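Trimethylamine-N-oxide reductase (Haemophilus influenzae, PDB 7L5I) probably reduces trimethylamine N-oxide and related substrates such as S-oxides at a molybdenum centre carried by a bis-molybdopterin guanine dinucleotide cofactor. Local coordinates at residues T686-R689 and Q690-A693; Q70-V73 and A74-L77; E735-I738 and K739-A743; S253-C256 and Q257-A261; W652-P655 and E656-G660. All coordinates share one frame; numbering follows the deposited sequence.

Interaction 1 of 5, residues T686-R689 and Q690-A693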
loop_
_atom_site.group_PDB
_atom_site.type_symbol
_atom_site.label_atom_id
_atom_site.label_comp_id
_atom_site.label_asym_id
_atom_site.label_seq_id
_atom_site.Cartn_x
_atom_site.Cartn_y
_atom_site.Cartn_z
ATOM N N THR A 686 18.072 0.535 -8.750
ATOM C CA THR A 686 18.327 1.359 -9.913
ATOM C C THR A 686 19.114 2.604 -9.498
ATOM O O THR A 686 19.419 2.825 -8.315
ATOM C CB THR A 686 17.043 1.785 -10.613
ATOM O OG1 THR A 686 16.340 2.734 -9.792
ATOM C CG2 THR A 686 16.156 0.593 -10.957
ATOM N N SER A 687 19.400 3.450 -10.482
ATOM C CA SER A 687 20.133 4.681 -10.224
ATOM C C SER A 687 19.334 5.699 -9.422
ATOM O O SER A 687 19.917 6.684 -8.949
ATOM C CB SER A 687 20.572 5.284 -11.564
ATOM O OG SER A 687 19.444 5.615 -12.337
ATOM N N LEU A 688 18.027 5.490 -9.216
ATOM C CA LEU A 688 17.282 6.386 -8.350
ATOM C C LEU A 688 17.830 6.382 -6.925
ATOM O O LEU A 688 17.597 7.341 -6.191
ATOM C CB LEU A 688 15.801 5.995 -8.320
ATOM C CG LEU A 688 15.075 6.150 -9.671
ATOM C CD1 LEU A 688 13.621 5.721 -9.537
ATOM C CD2 LEU A 688 15.187 7.558 -10.152
ATOM N N ARG A 689 18.502 5.313 -6.517
ATOM C CA ARG A 689 19.064 5.252 -5.170
ATOM C C ARG A 689 19.903 6.481 -4.864
ATOM O O ARG A 689 19.920 6.955 -3.725
ATOM C CB ARG A 689 19.906 3.988 -5.011
ATOM C CG ARG A 689 20.523 3.806 -3.633
ATOM C CD ARG A 689 21.161 2.439 -3.531
ATOM N NE ARG A 689 21.963 2.262 -2.319
ATOM C CZ ARG A 689 21.476 1.846 -1.158
ATOM N NH1 ARG A 689 20.181 1.588 -1.034
ATOM N NH2 ARG A 689 22.283 1.691 -0.105
ATOM N N GLN A 690 20.591 7.017 -5.864
ATOM C CA GLN A 690 21.490 8.133 -5.620
ATOM C C GLN A 690 20.741 9.411 -5.265
ATOM O O GLN A 690 21.338 10.333 -4.694
ATOM C CB GLN A 690 22.403 8.323 -6.823
ATOM C CG GLN A 690 23.118 7.016 -7.249
ATOM C CD GLN A 690 23.665 6.189 -6.069
ATOM O OE1 GLN A 690 24.255 6.727 -5.131
ATOM N NE2 GLN A 690 23.471 4.875 -6.128
ATOM N N LYS A 691 19.432 9.466 -5.514
ATOM C CA LYS A 691 18.658 10.649 -5.178
ATOM C C LYS A 691 18.284 10.733 -3.706
ATOM O O LYS A 691 17.821 11.787 -3.267
ATOM C CB LYS A 691 17.403 10.699 -6.053
ATOM C CG LYS A 691 17.761 10.948 -7.513
ATOM C CD LYS A 691 16.564 11.145 -8.410
ATOM C CE LYS A 691 16.998 11.635 -9.803
ATOM N NZ LYS A 691 17.160 13.115 -9.854
ATOM N N TYR A 692 18.489 9.678 -2.927
ATOM C CA TYR A 692 18.129 9.715 -1.518
ATOM C C TYR A 692 19.101 9.020 -0.582
ATOM O O TYR A 692 19.041 9.287 0.620
ATOM C CB TYR A 692 16.728 9.105 -1.299
ATOM C CG TYR A 692 16.549 7.681 -1.785
ATOM C CD1 TYR A 692 16.847 6.590 -0.975
ATOM C CD2 TYR A 692 16.062 7.428 -3.061
ATOM C CE1 TYR A 692 16.682 5.299 -1.428
ATOM C CE2 TYR A 692 15.890 6.143 -3.515
ATOM C CZ TYR A 692 16.178 5.093 -2.698
ATOM O OH TYR A 692 16.008 3.815 -3.169
ATOM N N ALA A 693 19.946 8.105 -1.048
ATOM C CA ALA A 693 20.836 7.413 -0.129
ATOM C C ALA A 693 21.727 8.415 0.588
ATOM O O ALA A 693 22.186 9.392 0.006
ATOM C CB ALA A 693 21.687 6.387 -0.883
HETATM O O HOH W 1 17.911 1.657 -2.753
#
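Arg689 O is gripped by two backbone donors of the next turn: Ala693 N lies 2.9 Å from Arg689 O, nearly along the C=O axis, while Tyr692 N comes from above the carbonyl plane. The same oxygen sits over one face of the Tyr692 ring, close to its centre. A chi1 of 57°, with Tyr692 CG between the backbone N and the carbonyl carbon, lays the ring back over the turn until Tyr692 CE2 is 3.4 Å from Leu688 O. Its hydroxyl meets the guanidinium only through a water, which accepts from Arg689 NH1 at 2.8 Å, donates to Tyr692 OH and lies in the guanidinium plane. Both ends have further partners: Tyr692 OH bonds to Arg678 NH1 and Arg689 NH2 to Asn765 OD1. The small methyl of Ala693 fits against the arginine stem, Ala693 CB being 3.9 Å from Arg689 CG. Earlier in the turn, Lys691 N bonds to Leu688 O at 2.9 Å. Thr686 suits the start because its OG1 accepts from Leu688 N, an ST turn at the start of a loop with helical backbone angles, between strands 668-671 and 699-702 of the dinucleotide-binding region.

Interaction 2 of 5, residues Q70-V73 and A74-L77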
loop_
_atom_site.group_PDB
_atom_site.type_symbol
_atom_site.label_atom_id
_atom_site.label_comp_id
_atom_site.label_asym_id
_atom_site.label_seq_id
_atom_site.Cartn_x
_atom_site.Cartn_y
_atom_site.Cartn_z
ATOM N N GLN A 70 9.636 7.022 -13.872
ATOM C CA GLN A 70 9.474 6.671 -15.268
ATOM C C GLN A 70 10.785 6.571 -16.031
ATOM O O GLN A 70 10.760 6.200 -17.212
ATOM C CB GLN A 70 8.579 7.712 -15.966
ATOM C CG GLN A 70 7.197 7.855 -15.327
ATOM C CD GLN A 70 6.447 9.106 -15.758
ATOM O OE1 GLN A 70 7.040 10.099 -16.203
ATOM N NE2 GLN A 70 5.125 9.086 -15.566
ATOM N N THR A 71 11.911 6.916 -15.410
ATOM C CA THR A 71 13.139 7.172 -16.146
ATOM C C THR A 71 14.137 6.020 -16.097
ATOM O O THR A 71 15.241 6.165 -16.631
ATOM C CB THR A 71 13.820 8.451 -15.625
ATOM O OG1 THR A 71 14.216 8.271 -14.253
ATOM C CG2 THR A 71 12.884 9.659 -15.748
ATOM N N VAL A 72 13.780 4.872 -15.518
ATOM C CA VAL A 72 14.780 3.828 -15.283
ATOM C C VAL A 72 14.415 2.466 -15.874
ATOM O O VAL A 72 14.804 1.427 -15.338
ATOM C CB VAL A 72 15.081 3.698 -13.765
ATOM C CG1 VAL A 72 15.809 4.953 -13.258
ATOM C CG2 VAL A 72 13.814 3.467 -12.940
ATOM N N VAL A 73 13.771 2.465 -17.049
ATOM C CA VAL A 73 13.434 1.210 -17.717
ATOM C C VAL A 73 14.708 0.424 -18.046
ATOM O O VAL A 73 14.783 -0.791 -17.835
ATOM C CB VAL A 73 12.586 1.468 -18.973
ATOM C CG1 VAL A 73 12.433 0.183 -19.811
ATOM C CG2 VAL A 73 11.208 1.957 -18.599
ATOM N N ALA A 74 15.723 1.107 -18.591
ATOM C CA ALA A 74 16.985 0.428 -18.895
ATOM C C ALA A 74 17.580 -0.231 -17.652
ATOM O O ALA A 74 18.010 -1.383 -17.706
ATOM C CB ALA A 74 17.988 1.409 -19.508
ATOM N N ASP A 75 17.610 0.488 -16.514
ATOM C CA ASP A 75 18.126 -0.105 -15.280
ATOM C C ASP A 75 17.324 -1.335 -14.882
ATOM O O ASP A 75 17.879 -2.306 -14.376
ATOM C CB ASP A 75 18.093 0.876 -14.115
ATOM C CG ASP A 75 19.124 1.987 -14.219
ATOM O OD1 ASP A 75 19.887 2.053 -15.200
ATOM O OD2 ASP A 75 19.142 2.809 -13.278
ATOM N N GLN A 76 16.004 -1.294 -15.078
ATOM C CA GLN A 76 15.190 -2.451 -14.723
ATOM C C GLN A 76 15.522 -3.644 -15.611
ATOM O O GLN A 76 15.477 -4.790 -15.164
ATOM C CB GLN A 76 13.708 -2.127 -14.859
ATOM C CG GLN A 76 13.180 -1.154 -13.799
ATOM C CD GLN A 76 11.706 -0.862 -14.014
ATOM O OE1 GLN A 76 11.322 0.111 -14.651
ATOM N NE2 GLN A 76 10.867 -1.751 -13.502
ATOM N N LEU A 77 15.762 -3.382 -16.902
ATOM C CA LEU A 77 16.007 -4.447 -17.859
ATOM C C LEU A 77 17.376 -5.086 -17.681
ATOM O O LEU A 77 17.525 -6.308 -17.852
ATOM C CB LEU A 77 15.892 -3.893 -19.276
ATOM C CG LEU A 77 14.489 -3.720 -19.826
ATOM C CD1 LEU A 77 14.524 -2.981 -21.130
ATOM C CD2 LEU A 77 13.857 -5.086 -19.980
HETATM O O HOH W 2 15.599 4.044 -19.273
HETATM O O HOH W 3 11.114 3.094 -15.032
#
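Val72 occupies the N-cap position of helix 73-78, and its O accepts from Gln76 N at 3.0 Å, followed by the next helical bond, from Leu77 N to Val73 O at 2.9 Å. Valine offers no polar side-chain atom to cap the first amides, and other groups serve them: a water accepts from Ala74 N at 3.0 Å, and Ser57 OG is hydrogen-bonded to Val73 N. A second water accepts from Val72 N and donates to Gln76 OE1, the latter at 3.0 Å, thereby tying the cap to the side chain one turn on. Gln76 reaches this water with its CG anti to its own carbonyl carbon (chi1 -70°) and the chain extended beyond; Gln76 CG passes 3.4 Å from Val72 O. The amide oxygen also bonds to Tyr508 OH. On the apolar side, Val73 and Leu77, one turn apart, run next to each other in the same direction, with Val73 CG1 4.0 Å from Leu77 CD1. Both also touch Val54 of strand 53-59, so branched and forked hydrocarbon side chains suit this buried stripe. Asp75 lies across Val72 at a slant, and its OD2 stands 4.0 Å from Val72 CG1 while accepting from Ser687 N. The chemistry is thus divided by helix face: hydrocarbon packs the helix on strand 53-59, whereas the carboxylate and the amide oxygen make specific polar links to loops, and the Asp75 carboxylate, close to the positive end of the helix dipole, is probably stabilised there.

Interaction 3 of 5, residues E735-I738 and K739-A743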
loop_
_atom_site.group_PDB
_atom_site.type_symbol
_atom_site.label_atom_id
_atom_site.label_comp_id
_atom_site.label_asym_id
_atom_site.label_seq_id
_atom_site.Cartn_x
_atom_site.Cartn_y
_atom_site.Cartn_z
ATOM N N GLU A 735 14.503 19.951 10.733
ATOM C CA GLU A 735 13.349 20.371 11.506
ATOM C C GLU A 735 12.045 19.888 10.895
ATOM O O GLU A 735 10.973 20.164 11.449
ATOM C CB GLU A 735 13.328 21.891 11.635
ATOM C CG GLU A 735 14.507 22.426 12.417
ATOM C CD GLU A 735 14.106 23.558 13.343
ATOM O OE1 GLU A 735 13.252 23.322 14.227
ATOM O OE2 GLU A 735 14.632 24.680 13.177
ATOM N N ASN A 736 12.119 19.145 9.795
ATOM C CA ASN A 736 10.922 18.643 9.127
ATOM C C ASN A 736 10.367 17.379 9.735
ATOM O O ASN A 736 9.508 16.734 9.116
ATOM C CB ASN A 736 11.219 18.388 7.656
ATOM C CG ASN A 736 11.446 19.657 6.885
ATOM O OD1 ASN A 736 11.001 20.739 7.285
ATOM N ND2 ASN A 736 12.154 19.541 5.785
ATOM N N ILE A 737 10.822 16.982 10.910
ATOM C CA ILE A 737 10.200 15.899 11.662
ATOM C C ILE A 737 9.964 16.458 13.058
ATOM O O ILE A 737 10.775 17.234 13.567
ATOM C CB ILE A 737 11.071 14.632 11.669
ATOM C CG1 ILE A 737 10.328 13.418 12.240
ATOM C CG2 ILE A 737 12.374 14.883 12.451
ATOM C CD1 ILE A 737 9.317 12.839 11.321
ATOM N N ILE A 738 8.815 16.128 13.644
ATOM C CA ILE A 738 8.491 16.624 14.982
ATOM C C ILE A 738 9.496 16.092 16.002
ATOM O O ILE A 738 9.922 14.931 15.950
ATOM C CB ILE A 738 7.040 16.217 15.309
ATOM C CG1 ILE A 738 6.545 16.928 16.558
ATOM C CG2 ILE A 738 6.911 14.713 15.474
ATOM C CD1 ILE A 738 5.080 16.615 16.901
ATOM N N LYS A 739 9.903 16.951 16.937
ATOM C CA LYS A 739 10.900 16.527 17.917
ATOM C C LYS A 739 10.407 15.309 18.684
ATOM O O LYS A 739 9.237 15.231 19.075
ATOM C CB LYS A 739 11.204 17.662 18.903
ATOM C CG LYS A 739 12.345 17.345 19.854
ATOM C CD LYS A 739 12.435 18.415 20.950
ATOM C CE LYS A 739 13.767 18.368 21.691
ATOM N NZ LYS A 739 14.025 17.070 22.375
ATOM N N GLY A 740 11.299 14.332 18.875
ATOM C CA GLY A 740 10.960 13.120 19.594
ATOM C C GLY A 740 10.618 11.948 18.691
ATOM O O GLY A 740 10.430 10.838 19.193
ATOM N N THR A 741 10.576 12.178 17.389
ATOM C CA THR A 741 10.180 11.187 16.400
ATOM C C THR A 741 11.230 11.149 15.307
ATOM O O THR A 741 11.822 12.176 14.948
ATOM C CB THR A 741 8.795 11.542 15.846
ATOM O OG1 THR A 741 7.844 11.486 16.913
ATOM C CG2 THR A 741 8.382 10.582 14.729
ATOM N N VAL A 742 11.451 9.944 14.762
ATOM C CA VAL A 742 12.284 9.773 13.587
ATOM C C VAL A 742 11.435 9.112 12.504
ATOM O O VAL A 742 10.478 8.397 12.812
ATOM C CB VAL A 742 13.542 8.928 13.859
ATOM C CG1 VAL A 742 14.477 9.704 14.794
ATOM C CG2 VAL A 742 13.196 7.586 14.453
ATOM N N ALA A 743 11.786 9.360 11.247
ATOM C CA ALA A 743 11.060 8.773 10.122
ATOM C C ALA A 743 12.026 7.990 9.249
ATOM O O ALA A 743 13.043 8.535 8.803
ATOM C CB ALA A 743 10.384 9.815 9.259
#
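Ile737 and Thr741 lie nearly perpendicular to one another where the chain folds through a type II beta turn, Ile738 to Thr741, into strand 741-744 of the mixed sheet in the dinucleotide-binding region. Ile737 stretches its longer branch towards the strand: with CG1 anti to the backbone N (chi1 -170°), Ile737 CG1 comes to 3.3 Å from Thr741 O, and CD1 beyond it reaches past the threonine. Ala743 suits the place where this branch ends, its single methyl taking the contact with CD1. Ile738 has the same first torsion but offers its other branch. Its CG2 leans on Thr741, lying 3.7 Å from Thr741 OG1 and equally near CB, while CG1 runs alongside the backbone towards Lys739 N. Threonine thus presents its hydroxyl side to one isoleucine and its CG2 methyl to the other, 4.2 Å from Ile737 CD1. The turn is closed by Thr741 N bonding to Ile738 O at 3.2 Å, a somewhat bent bond with an N-H...O angle of 140°. Gly740 holds the third position with a positive phi of 99°, where a CB would press on the preceding carbonyl oxygen; its N is held by Asp706 OD2. The extended chain of Lys739 bends only at its last torsion, and NZ makes a long, weak ion pair with Asp706 OD1. Two residues beyond Thr741 along the strand, Ile737 CD1 rests 3.8 Å from Ala743 CB.

Interaction 4 of 5, residues S253-C256 and Q257-A261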
loop_
_atom_site.group_PDB
_atom_site.type_symbol
_atom_site.label_atom_id
_atom_site.label_comp_id
_atom_site.label_asym_id
_atom_site.label_seq_id
_atom_site.Cartn_x
_atom_site.Cartn_y
_atom_site.Cartn_z
ATOM N N SER A 253 5.973 16.712 5.079
ATOM C CA SER A 253 6.135 15.781 3.988
ATOM C C SER A 253 6.501 16.487 2.686
ATOM O O SER A 253 6.441 17.705 2.558
ATOM C CB SER A 253 4.822 15.037 3.781
ATOM O OG SER A 253 3.860 15.972 3.291
ATOM N N GLU A 254 6.814 15.675 1.669
ATOM C CA GLU A 254 7.048 16.213 0.342
ATOM C C GLU A 254 5.868 17.061 -0.121
ATOM O O GLU A 254 6.054 18.115 -0.734
ATOM C CB GLU A 254 7.313 15.075 -0.652
ATOM C CG GLU A 254 8.670 14.374 -0.499
ATOM C CD GLU A 254 8.635 13.187 0.475
ATOM O OE1 GLU A 254 7.630 13.015 1.217
ATOM O OE2 GLU A 254 9.631 12.429 0.493
ATOM N N THR A 255 4.645 16.607 0.158
ATOM C CA THR A 255 3.470 17.381 -0.213
ATOM C C THR A 255 3.469 18.733 0.472
ATOM O O THR A 255 3.221 19.769 -0.165
ATOM C CB THR A 255 2.198 16.632 0.170
ATOM O OG1 THR A 255 2.140 15.405 -0.553
ATOM C CG2 THR A 255 0.989 17.440 -0.182
ATOM N N CYS A 256 3.711 18.733 1.778
ATOM C CA CYS A 256 3.670 19.983 2.529
ATOM C C CYS A 256 4.707 20.961 2.001
ATOM O O CYS A 256 4.434 22.165 1.858
ATOM C CB CYS A 256 3.883 19.710 4.012
ATOM S SG CYS A 256 3.321 21.128 5.022
ATOM N N GLN A 257 5.902 20.462 1.684
ATOM C CA GLN A 257 6.954 21.317 1.150
ATOM C C GLN A 257 6.617 21.822 -0.247
ATOM O O GLN A 257 6.732 23.025 -0.522
ATOM C CB GLN A 257 8.285 20.554 1.141
ATOM C CG GLN A 257 8.797 20.214 2.522
ATOM C CD GLN A 257 10.070 19.411 2.475
ATOM O OE1 GLN A 257 10.997 19.737 1.740
ATOM N NE2 GLN A 257 10.110 18.333 3.238
ATOM N N MET A 258 6.203 20.926 -1.148
ATOM C CA MET A 258 5.999 21.294 -2.548
ATOM C C MET A 258 4.763 22.163 -2.761
ATOM O O MET A 258 4.699 22.889 -3.755
ATOM C CB MET A 258 5.900 20.032 -3.414
ATOM C CG MET A 258 7.172 19.183 -3.393
ATOM S SD MET A 258 7.019 17.552 -4.199
ATOM C CE MET A 258 7.016 18.050 -5.924
ATOM N N LEU A 259 3.757 22.072 -1.889
ATOM C CA LEU A 259 2.574 22.917 -1.967
ATOM C C LEU A 259 2.647 24.075 -0.982
ATOM O O LEU A 259 1.700 24.859 -0.887
ATOM C CB LEU A 259 1.298 22.100 -1.730
ATOM C CG LEU A 259 1.032 20.912 -2.653
ATOM C CD1 LEU A 259 -0.290 20.245 -2.291
ATOM C CD2 LEU A 259 1.017 21.276 -4.127
ATOM N N ASN A 260 3.761 24.196 -0.272
ATOM C CA ASN A 260 3.941 25.199 0.778
ATOM C C ASN A 260 2.708 25.299 1.664
ATOM O O ASN A 260 2.183 26.377 1.937
ATOM C CB ASN A 260 4.288 26.561 0.194
ATOM C CG ASN A 260 4.862 27.496 1.244
ATOM O OD1 ASN A 260 5.538 27.045 2.168
ATOM N ND2 ASN A 260 4.583 28.779 1.121
ATOM N N ALA A 261 2.251 24.148 2.132
ATOM C CA ALA A 261 1.045 24.087 2.931
ATOM C C ALA A 261 1.352 24.436 4.384
ATOM O O ALA A 261 2.512 24.603 4.781
ATOM C CB ALA A 261 0.429 22.700 2.840
#
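Ser253 is the N-cap of helix 254-258, the short helix of a beta-alpha-beta unit between strands 244-249 and 262-265, and its O accepts the first helical bond, from Gln257 N at 2.9 Å. The serine side chain, about 4 Å from a bound cofactor, also caps the helix: Ser253 OG accepts from Cys256 N at 3.2 Å, a task suited to a short hydroxyl side chain, and has a weak bond with Asn215 OD1. Further along, Met258 N bonds to Glu254 O at 2.8 Å and Leu259 N to Thr255 O at 2.9 Å. At the other end, Asn260 takes a positive phi (44°), which asparagine tolerates well, and the chain closes in a Schellman motif in which Ala261 N reaches Cys256 O in the carbonyl plane, on a lone pair. The polar side chains find their partners mostly in neighbouring segments: Thr255 OG1 bonds to Asn215 OD1 and Leu217 N, Glu254 OE1 to Asn215 ND2, and Gln257 NE2 to Lys252 O. Threonine serves two purposes here, since its methyl branch, anti to the backbone N, runs alongside the leucine, Thr255 CG2 being 3.7 Å from Leu259 CD1. Across the Schellman motif, Cys256 SG packs against Ala261 CB at 3.9 Å.

Interaction 5 of 5, residues W652-P655 and E656-G660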
loop_
_atom_site.group_PDB
_atom_site.type_symbol
_atom_site.label_atom_id
_atom_site.label_comp_id
_atom_site.label_asym_id
_atom_site.label_seq_id
_atom_site.Cartn_x
_atom_site.Cartn_y
_atom_site.Cartn_z
ATOM N N TRP A 652 -10.093 6.959 22.385
ATOM C CA TRP A 652 -8.647 6.976 22.542
ATOM C C TRP A 652 -8.206 5.847 23.453
ATOM O O TRP A 652 -8.590 5.798 24.630
ATOM C CB TRP A 652 -8.186 8.297 23.120
ATOM C CG TRP A 652 -6.734 8.326 23.538
ATOM C CD1 TRP A 652 -6.258 8.642 24.767
ATOM C CD2 TRP A 652 -5.587 8.028 22.728
ATOM N NE1 TRP A 652 -4.880 8.594 24.781
ATOM C CE2 TRP A 652 -4.443 8.206 23.544
ATOM C CE3 TRP A 652 -5.412 7.630 21.406
ATOM C CZ2 TRP A 652 -3.152 8.024 23.067
ATOM C CZ3 TRP A 652 -4.128 7.454 20.932
ATOM C CH2 TRP A 652 -3.011 7.642 21.768
ATOM N N MET A 653 -7.389 4.956 22.913
ATOM C CA MET A 653 -6.775 3.861 23.651
ATOM C C MET A 653 -5.275 3.963 23.423
ATOM O O MET A 653 -4.821 4.028 22.276
ATOM C CB MET A 653 -7.330 2.507 23.190
ATOM C CG MET A 653 -8.826 2.342 23.453
ATOM S SD MET A 653 -9.584 1.002 22.514
ATOM C CE MET A 653 -9.634 1.781 20.888
ATOM N N GLU A 654 -4.494 3.998 24.505
ATOM C CA GLU A 654 -3.060 4.142 24.336
ATOM C C GLU A 654 -2.473 2.875 23.733
ATOM O O GLU A 654 -2.784 1.767 24.194
ATOM C CB GLU A 654 -2.378 4.435 25.669
ATOM C CG GLU A 654 -2.520 5.858 26.128
ATOM C CD GLU A 654 -1.665 6.140 27.353
ATOM O OE1 GLU A 654 -1.078 5.175 27.912
ATOM O OE2 GLU A 654 -1.581 7.319 27.755
ATOM N N PRO A 655 -1.617 2.984 22.731
ATOM C CA PRO A 655 -0.945 1.795 22.197
ATOM C C PRO A 655 0.258 1.424 23.056
ATOM O O PRO A 655 0.698 2.190 23.903
ATOM C CB PRO A 655 -0.506 2.243 20.804
ATOM C CG PRO A 655 -0.228 3.662 20.955
ATOM C CD PRO A 655 -1.264 4.188 21.965
ATOM N N GLU A 656 0.824 0.242 22.767
ATOM C CA GLU A 656 1.945 -0.253 23.561
ATOM C C GLU A 656 3.187 0.616 23.381
ATOM O O GLU A 656 3.955 0.820 24.335
ATOM C CB GLU A 656 2.246 -1.711 23.199
ATOM C CG GLU A 656 1.159 -2.700 23.611
ATOM C CD GLU A 656 0.060 -2.876 22.550
ATOM O OE1 GLU A 656 0.062 -2.140 21.537
ATOM O OE2 GLU A 656 -0.799 -3.770 22.738
ATOM N N GLU A 657 3.398 1.150 22.172
ATOM C CA GLU A 657 4.567 1.954 21.837
ATOM C C GLU A 657 4.134 3.152 21.006
ATOM O O GLU A 657 3.562 2.974 19.919
ATOM C CB GLU A 657 5.617 1.126 21.060
ATOM C CG GLU A 657 6.191 -0.049 21.861
ATOM C CD GLU A 657 7.316 -0.822 21.157
ATOM O OE1 GLU A 657 7.717 -1.890 21.692
ATOM O OE2 GLU A 657 7.818 -0.381 20.088
ATOM N N PHE A 658 4.389 4.354 21.512
ATOM C CA PHE A 658 4.222 5.599 20.760
ATOM C C PHE A 658 4.899 6.722 21.554
ATOM O O PHE A 658 5.448 6.496 22.634
ATOM C CB PHE A 658 2.744 5.894 20.491
ATOM C CG PHE A 658 2.005 6.510 21.666
ATOM C CD1 PHE A 658 1.968 5.869 22.903
ATOM C CD2 PHE A 658 1.348 7.710 21.523
ATOM C CE1 PHE A 658 1.277 6.421 23.971
ATOM C CE2 PHE A 658 0.671 8.282 22.607
ATOM C CZ PHE A 658 0.630 7.624 23.819
ATOM N N ALA A 659 4.866 7.942 20.995
ATOM C CA ALA A 659 5.564 9.075 21.614
ATOM C C ALA A 659 5.207 9.236 23.085
ATOM O O ALA A 659 6.059 9.632 23.896
ATOM C CB ALA A 659 5.246 10.372 20.863
ATOM N N GLY A 660 3.981 8.902 23.462
ATOM C CA GLY A 660 3.541 9.089 24.838
ATOM C C GLY A 660 4.031 8.072 25.856
ATOM O O GLY A 660 3.805 8.277 27.058
#
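In the irregular loop between helix 636-641 and strand 668-671, Trp652 and Phe658 form an offset edge-to-face aromatic pair. The indole points its six-membered ring's edge towards the phenyl face, with centroids 5.7 Å apart and planes at 65°, and the closest atoms are Trp652 CH2 and Phe658 CE2, at 3.8 Å. In Phe658 a chi1 of 80° swings the ring back over Pro655. Proline suits this place because its rigid ring offers CH groups to an aromatic face: Pro655 CD lies 4.0 Å from the centroid of the Phe658 ring, only 18° off the ring normal, a CH-pi contact. Gly660 N sits over the opposite phenyl face, where a CB on the glycine would clash with Phe658 CZ, so the lack of a side chain lets the backbone come close. The neighbouring glutamates look to other parts of the chain: Glu656 forms a salt bridge with Arg356, and Glu657 bridges both Arg724 and Arg773. With no hydrogen bond between the two segments, the contact rests on the rings, and Pro655 CG touches Phe658 CD1 at 3.7 Å.

Overall arrangement
From the N terminus, interaction 2 comes first, turning a loop into helix 73-78. Interaction 4 closes the short helix that connects two strands of the parallel sheet. Interaction 5 shapes the loop leading to strand 668-671, interaction 1 the loop between that strand and 699-702, and interaction 3 the turn into strand 741-744. All five are local and in series; none nest or cross. Space joins what sequence separates: interactions 1 and 2 touch through Asp75 and Ser687, and 3 and 4 through Asn736 and Gln257, each pair linking the C-terminal dinucleotide-binding region to an earlier one. Interactions 5 and 3 do not touch; their nearest atoms are about 5 Å apart.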